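Local coordinates for protein prolyl-tRNA synthetase (Giardia lamblia ATCC 50803, PDB 3IAL) that probably joins L-proline to its cognate tRNA in an ATP-dependent reaction that passes through a prolyl-adenylate intermediate, at residues 84-89 / 113-118. Residues are numbered along the deposited sequence; the frame is centred on the assembly and turned at random.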
ATOM      1  N   PRO B  84      15.087 -16.774   5.759  1.00 23.38           N
ATOM      2  CA  PRO B  84      15.803 -18.044   5.838  1.00 25.55           C
ATOM      3  C   PRO B  84      16.023 -18.478   7.289  1.00 25.52           C
ATOM      4  O   PRO B  84      16.227 -17.634   8.160  1.00 25.39           O
ATOM      5  CB  PRO B  84      17.132 -17.751   5.131  1.00 26.19           C
ATOM      6  CG  PRO B  84      17.297 -16.279   5.217  1.00 25.36           C
ATOM      7  CD  PRO B  84      15.937 -15.682   5.260  1.00 22.64           C
ATOM      8  N   GLU B  85      15.961 -19.784   7.540  1.00 26.56           N
ATOM      9  CA  GLU B  85      16.062 -20.328   8.902  1.00 28.85           C
ATOM     10  C   GLU B  85      17.293 -19.842   9.675  1.00 28.61           C
ATOM     11  O   GLU B  85      17.198 -19.564  10.864  1.00 28.40           O
ATOM     12  CB  GLU B  85      16.048 -21.860   8.885  1.00 29.25           C
ATOM     13  CG  GLU B  85      15.997 -22.468  10.286  1.00 34.17           C
ATOM     14  CD  GLU B  85      15.655 -23.945  10.287  1.00 38.15           C
ATOM     15  OE1 GLU B  85      16.202 -24.695   9.449  1.00 39.93           O
ATOM     16  OE2 GLU B  85      14.840 -24.359  11.137  1.00 41.89           O
ATOM     17  N   SER B  86      18.431 -19.731   8.998  1.00 30.06           N
ATOM     18  CA  SER B  86      19.668 -19.290   9.647  1.00 33.57           C
ATOM     19  C   SER B  86      19.607 -17.844  10.164  1.00 35.09           C
ATOM     20  O   SER B  86      20.217 -17.529  11.185  1.00 35.45           O
ATOM     21  CB  SER B  86      20.854 -19.468   8.703  1.00 34.34           C
ATOM     22  OG  SER B  86      20.594 -18.847   7.463  1.00 38.06           O
ATOM     23  N   PHE B  87      18.882 -16.972   9.463  1.00 35.91           N
ATOM     24  CA  PHE B  87      18.624 -15.612   9.952  1.00 36.16           C
ATOM     25  C   PHE B  87      17.818 -15.645  11.253  1.00 37.44           C
ATOM     26  O   PHE B  87      18.197 -15.047  12.264  1.00 34.51           O
ATOM     27  CB  PHE B  87      17.830 -14.806   8.914  1.00 35.25           C
ATOM     28  CG  PHE B  87      18.673 -14.139   7.858  1.00 36.29           C
ATOM     29  CD1 PHE B  87      19.967 -14.565   7.573  1.00 33.73           C
ATOM     30  CD2 PHE B  87      18.143 -13.088   7.124  1.00 37.99           C
ATOM     31  CE1 PHE B  87      20.714 -13.945   6.597  1.00 37.67           C
ATOM     32  CE2 PHE B  87      18.894 -12.458   6.134  1.00 38.51           C
ATOM     33  CZ  PHE B  87      20.173 -12.883   5.873  1.00 37.51           C
ATOM     34  N   LEU B  88      16.704 -16.364  11.198  1.00 40.37           N
ATOM     35  CA  LEU B  88      15.688 -16.341  12.247  1.00 43.08           C
ATOM     36  C   LEU B  88      16.186 -16.917  13.572  1.00 43.88           C
ATOM     37  O   LEU B  88      15.715 -16.513  14.636  1.00 44.43           O
ATOM     38  CB  LEU B  88      14.447 -17.107  11.770  1.00 42.31           C
ATOM     39  CG  LEU B  88      13.151 -16.948  12.553  1.00 43.98           C
ATOM     40  CD1 LEU B  88      12.561 -15.560  12.352  1.00 39.35           C
ATOM     41  CD2 LEU B  88      12.162 -18.034  12.133  1.00 44.18           C
ATOM     42  N   LYS B  89      17.141 -17.846  13.500  1.00 45.44           N
ATOM     43  CA  LYS B  89      17.683 -18.513  14.691  1.00 47.28           C
ATOM     44  C   LYS B  89      18.886 -17.796  15.345  1.00 48.16           C
ATOM     45  O   LYS B  89      19.369 -18.241  16.388  1.00 48.98           O
ATOM     46  CB  LYS B  89      18.080 -19.952  14.342  1.00 47.46           C
ATOM     47  CG  LYS B  89      19.402 -20.070  13.580  1.00 49.46           C
ATOM     48  CD  LYS B  89      19.690 -21.501  13.148  1.00 51.03           C
ATOM     49  CE  LYS B  89      21.099 -21.621  12.584  1.00 51.76           C
ATOM     50  NZ  LYS B  89      21.350 -22.945  11.961  1.00 52.17           N
ATOM     51  N   LEU B 113      13.421 -27.518  -0.437  1.00 41.35           N
ATOM     52  CA  LEU B 113      14.372 -26.408  -0.445  1.00 41.59           C
ATOM     53  C   LEU B 113      15.606 -26.812   0.357  1.00 41.84           C
ATOM     54  O   LEU B 113      15.500 -27.565   1.325  1.00 41.41           O
ATOM     55  CB  LEU B 113      13.744 -25.133   0.139  1.00 40.93           C
ATOM     56  CG  LEU B 113      12.456 -24.614  -0.512  1.00 40.41           C
ATOM     57  CD1 LEU B 113      11.950 -23.385   0.223  1.00 38.31           C
ATOM     58  CD2 LEU B 113      12.666 -24.305  -1.987  1.00 41.55           C
ATOM     59  N   GLU B 114      16.774 -26.328  -0.057  1.00 43.44           N
ATOM     60  CA  GLU B 114      18.025 -26.633   0.648  1.00 45.09           C
ATOM     61  C   GLU B 114      18.094 -25.904   1.992  1.00 42.89           C
ATOM     62  O   GLU B 114      18.691 -26.407   2.946  1.00 41.50           O
ATOM     63  CB  GLU B 114      19.240 -26.264  -0.208  1.00 47.45           C
ATOM     64  CG  GLU B 114      20.578 -26.650   0.422  1.00 52.62           C
ATOM     65  CD  GLU B 114      21.743 -26.519  -0.542  1.00 57.16           C
ATOM     66  OE1 GLU B 114      21.678 -27.121  -1.638  1.00 58.78           O
ATOM     67  OE2 GLU B 114      22.723 -25.820  -0.198  1.00 60.27           O
ATOM     68  N   GLU B 115      17.505 -24.710   2.051  1.00 38.84           N
ATOM     69  CA  GLU B 115      17.305 -24.023   3.321  1.00 37.24           C
ATOM     70  C   GLU B 115      15.814 -23.720   3.517  1.00 34.56           C
ATOM     71  O   GLU B 115      15.156 -23.201   2.614  1.00 33.06           O
ATOM     72  CB  GLU B 115      18.135 -22.741   3.385  1.00 37.33           C
ATOM     73  CG  GLU B 115      18.219 -22.151   4.787  1.00 38.33           C
ATOM     74  CD  GLU B 115      19.010 -20.867   4.844  1.00 38.22           C
ATOM     75  OE1 GLU B 115      19.148 -20.200   3.800  1.00 43.57           O
ATOM     76  OE2 GLU B 115      19.489 -20.518   5.939  1.00 36.14           O
ATOM     77  N   ARG B 116      15.291 -24.048   4.696  1.00 32.94           N
ATOM     78  CA  ARG B 116      13.880 -23.809   5.006  1.00 31.84           C
ATOM     79  C   ARG B 116      13.639 -22.311   5.134  1.00 28.48           C
ATOM     80  O   ARG B 116      14.523 -21.582   5.582  1.00 28.30           O
ATOM     81  CB  ARG B 116      13.472 -24.462   6.326  1.00 32.44           C
ATOM     82  CG  ARG B 116      13.805 -25.928   6.476  1.00 33.71           C
ATOM     83  CD  ARG B 116      13.702 -26.322   7.944  1.00 32.90           C
ATOM     84  NE  ARG B 116      12.315 -26.453   8.362  1.00 32.00           N
ATOM     85  CZ  ARG B 116      11.828 -26.139   9.563  1.00 30.61           C
ATOM     86  NH1 ARG B 116      12.596 -25.623  10.517  1.00 30.58           N
ATOM     87  NH2 ARG B 116      10.540 -26.333   9.806  1.00 34.92           N
ATOM     88  N   LEU B 117      12.444 -21.867   4.754  1.00 26.21           N
ATOM     89  CA  LEU B 117      12.077 -20.453   4.821  1.00 25.71           C
ATOM     90  C   LEU B 117      10.896 -20.247   5.740  1.00 24.70           C
ATOM     91  O   LEU B 117       9.856 -20.884   5.575  1.00 28.02           O
ATOM     92  CB  LEU B 117      11.715 -19.924   3.434  1.00 26.01           C
ATOM     93  CG  LEU B 117      12.792 -20.018   2.349  1.00 25.28           C
ATOM     94  CD1 LEU B 117      12.225 -19.501   1.047  1.00 24.29           C
ATOM     95  CD2 LEU B 117      14.031 -19.246   2.753  1.00 24.82           C
ATOM     96  N   ALA B 118      11.048 -19.354   6.711  1.00 23.64           N
ATOM     97  CA  ALA B 118       9.944 -19.000   7.591  1.00 22.64           C
ATOM     98  C   ALA B 118       9.164 -17.842   6.986  1.00 22.98           C
ATOM     99  O   ALA B 118       9.748 -16.913   6.429  1.00 23.26           O
ATOM    100  CB  ALA B 118      10.456 -18.630   8.969  1.00 19.84           C
TER
HETATM  101  O   HOH W   1      17.118 -24.691   7.119  1.00 33.23           O
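Backbone pairing joins the N-terminus of helix 85-88 to strand 111-119 of a three-stranded antiparallel sheet in the class II synthetase chain. P84 and L117 form a non-hydrogen-bonded antiparallel pair, and beyond it E85 N donates to R116 O (3.0 Å), in the plane of that carbonyl.

Polar side chains carry most of the rest. E115, extended with CG anti to its backbone N (chi1 -167°), places OE2 at the N-terminal end of the short helix, where S86 OG donates to its syn lone pair at 2.5 Å and S86 N adds a weak bond. E85 and R116 cross obliquely: the bend at chi3 (76°) brings R116 NH1 to E85 OE2 at 2.6 Å, near the guanidinium plane but from above the carboxylate, the two planes 59° apart. A water bridges E85 OE1 and R116 N. The guanidinium also forms a salt bridge from NH2 to E106 OE2 and a cation-pi contact with W104, both of strand 103-108.

Apolar contacts are few: L88 CD2 meets A118 CB at 3.6 Å, and L117 CD2 packs against P84 CA.

The E115 carboxylate, gripped by S86 OG and weakly by S86 N, is probably stabilised by the N-H groups of this helix end, while R116, shared between E85 and E106, probably offsets part of the negative charge of both.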